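Local coordinates for protein nuclear RNA export factor 2 (Drosophila melanogaster, PDB 6MRK) that works in cotranscriptional transposon silencing in the ovary together with Piwi and Nxt1, and may take part in export of mRNA from the nucleus, at residues Asn189-Lys192 / Thr193-Arg196. Residues are numbered along the deposited sequence; the frame is centred on the assembly and turned at random.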
ATOM      1  N   ASN A 189      13.962  -3.752  -1.630  1.00 39.30           N
ATOM      2  CA  ASN A 189      15.163  -4.285  -0.965  1.00 38.61           C
ATOM      3  C   ASN A 189      14.774  -4.706   0.441  1.00 40.54           C
ATOM      4  O   ASN A 189      14.058  -3.984   1.137  1.00 37.44           O
ATOM      5  CB  ASN A 189      16.277  -3.245  -0.917  1.00 38.92           C
ATOM      6  CG  ASN A 189      16.785  -2.894  -2.295  1.00 38.58           C
ATOM      7  OD1 ASN A 189      16.301  -1.939  -2.893  1.00 38.48           O
ATOM      8  ND2 ASN A 189      17.722  -3.673  -2.811  1.00 37.40           N
ATOM      9  N   PRO A 190      15.243  -5.886   0.897  1.00 42.77           N
ATOM     10  CA  PRO A 190      15.251  -6.183   2.326  1.00 42.67           C
ATOM     11  C   PRO A 190      16.232  -5.260   3.065  1.00 47.05           C
ATOM     12  O   PRO A 190      17.288  -4.931   2.531  1.00 49.25           O
ATOM     13  CB  PRO A 190      15.691  -7.646   2.394  1.00 41.55           C
ATOM     14  CG  PRO A 190      16.451  -7.866   1.100  1.00 41.29           C
ATOM     15  CD  PRO A 190      15.777  -6.982   0.074  1.00 41.02           C
ATOM     16  N   SER A 191      15.849  -4.851   4.272  1.00 50.23           N
ATOM     17  CA  SER A 191      16.717  -4.114   5.220  1.00 55.64           C
ATOM     18  C   SER A 191      17.694  -5.084   5.902  1.00 59.33           C
ATOM     19  O   SER A 191      17.258  -6.208   6.273  1.00 60.10           O
ATOM     20  CB  SER A 191      15.872  -3.403   6.230  1.00 59.68           C
ATOM     21  OG  SER A 191      15.229  -4.335   7.089  1.00 63.06           O
ATOM     22  N   LYS A 192      18.946  -4.659   6.113  1.00 59.48           N
ATOM     23  CA  LYS A 192      20.021  -5.496   6.718  1.00 58.81           C
ATOM     24  C   LYS A 192      19.477  -6.224   7.953  1.00 62.24           C
ATOM     25  O   LYS A 192      19.826  -7.402   8.136  1.00 71.46           O
ATOM     26  CB  LYS A 192      21.232  -4.658   7.132  1.00 56.95           C
ATOM     27  CG  LYS A 192      21.968  -3.963   5.994  1.00 60.05           C
ATOM     28  CD  LYS A 192      23.310  -4.568   5.631  1.00 62.01           C
ATOM     29  CE  LYS A 192      23.941  -3.879   4.432  1.00 62.46           C
ATOM     30  NZ  LYS A 192      25.318  -4.363   4.169  1.00 65.71           N
ATOM     31  N   THR A 193      18.641  -5.566   8.756  1.00 60.01           N
ATOM     32  CA  THR A 193      18.101  -6.117  10.031  1.00 66.05           C
ATOM     33  C   THR A 193      17.288  -7.393   9.750  1.00 70.28           C
ATOM     34  O   THR A 193      17.421  -8.368  10.523  1.00 70.67           O
ATOM     35  CB  THR A 193      17.275  -5.080  10.813  1.00 71.43           C
ATOM     36  OG1 THR A 193      16.014  -5.672  11.139  1.00 73.63           O
ATOM     37  CG2 THR A 193      17.038  -3.776  10.075  1.00 75.33           C
ATOM     38  N   ALA A 194      16.464  -7.375   8.694  1.00 68.65           N
ATOM     39  CA  ALA A 194      15.546  -8.469   8.306  1.00 60.09           C
ATOM     40  C   ALA A 194      16.373  -9.660   7.816  1.00 59.88           C
ATOM     41  O   ALA A 194      16.070 -10.809   8.223  1.00 58.96           O
ATOM     42  CB  ALA A 194      14.601  -7.958   7.252  1.00 56.75           C
ATOM     43  N   ILE A 195      17.395  -9.368   7.000  1.00 58.42           N
ATOM     44  CA  ILE A 195      18.359 -10.348   6.407  1.00 61.36           C
ATOM     45  C   ILE A 195      19.039 -11.098   7.555  1.00 69.72           C
ATOM     46  O   ILE A 195      19.130 -12.346   7.506  1.00 76.58           O
ATOM     47  CB  ILE A 195      19.386  -9.623   5.510  1.00 56.03           C
ATOM     48  CG1 ILE A 195      18.691  -8.823   4.405  1.00 58.28           C
ATOM     49  CG2 ILE A 195      20.410 -10.593   4.938  1.00 54.77           C
ATOM     50  CD1 ILE A 195      19.612  -8.337   3.301  1.00 58.46           C
ATOM     51  N   ARG A 196      19.486 -10.326   8.547  1.00 71.00           N
ATOM     52  CA  ARG A 196      20.154 -10.772   9.796  1.00 69.57           C
ATOM     53  C   ARG A 196      19.281 -11.814  10.502  1.00 70.66           C
ATOM     54  O   ARG A 196      19.843 -12.842  10.944  1.00 69.92           O
ATOM     55  CB  ARG A 196      20.348  -9.541  10.690  1.00 71.83           C
ATOM     56  CG  ARG A 196      21.591  -9.528  11.572  1.00 69.45           C
ATOM     57  CD  ARG A 196      21.310  -8.816  12.893  1.00 72.35           C
ATOM     58  NE  ARG A 196      21.143  -7.361  12.808  1.00 72.97           N
ATOM     59  CZ  ARG A 196      20.511  -6.596  13.720  1.00 74.63           C
ATOM     60  NH1 ARG A 196      19.963  -7.124  14.809  1.00 65.14           N
ATOM     61  NH2 ARG A 196      20.417  -5.289  13.526  1.00 75.43           N
TER
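The carbonyl oxygen of Ser-191 takes two backbone N-H groups from the first turn of the helix that follows it. Ile-195 N, 3.2 Å from Ser-191 O, comes in the carbonyl plane and makes the straighter bond, with an N-H...O angle of 166°. Ala-194 N sits closer, 2.8 Å from Ser-191 O, but stands above that plane, and its N-H...O angle is only 131°. One residue on, Arg-196 N reaches Lys-192 O at 3.0 Å, the i to i+4 spacing of an alpha-helix. Ser-191 is thus the N-cap of the short helix 192-197, which follows strand 176-188 in this NTF2-like part of the protein. The chi1 of Ser-191, 68°, sets the hydroxyl between the backbone N and the carbonyl carbon, where OG lies 3.5 Å from the methyl CG2 of Thr-193. The backbone N of Lys-192 bonds to an acidic side chain of another protein's chain, and an acidic side chain of that chain also packs on Ser-191. On another side of the turn, Ile-195 points back toward the loop: its CG1 and CD1 lie against CB and CG of the Pro-190 ring, the two side chains crossing at a slant with Pro-190 CB 3.8 Å from Ile-195 CG1. Pro-190 also touches Tyr-51 and Leu-131 of strand 123-135, and Ala-194 meets the same leucine.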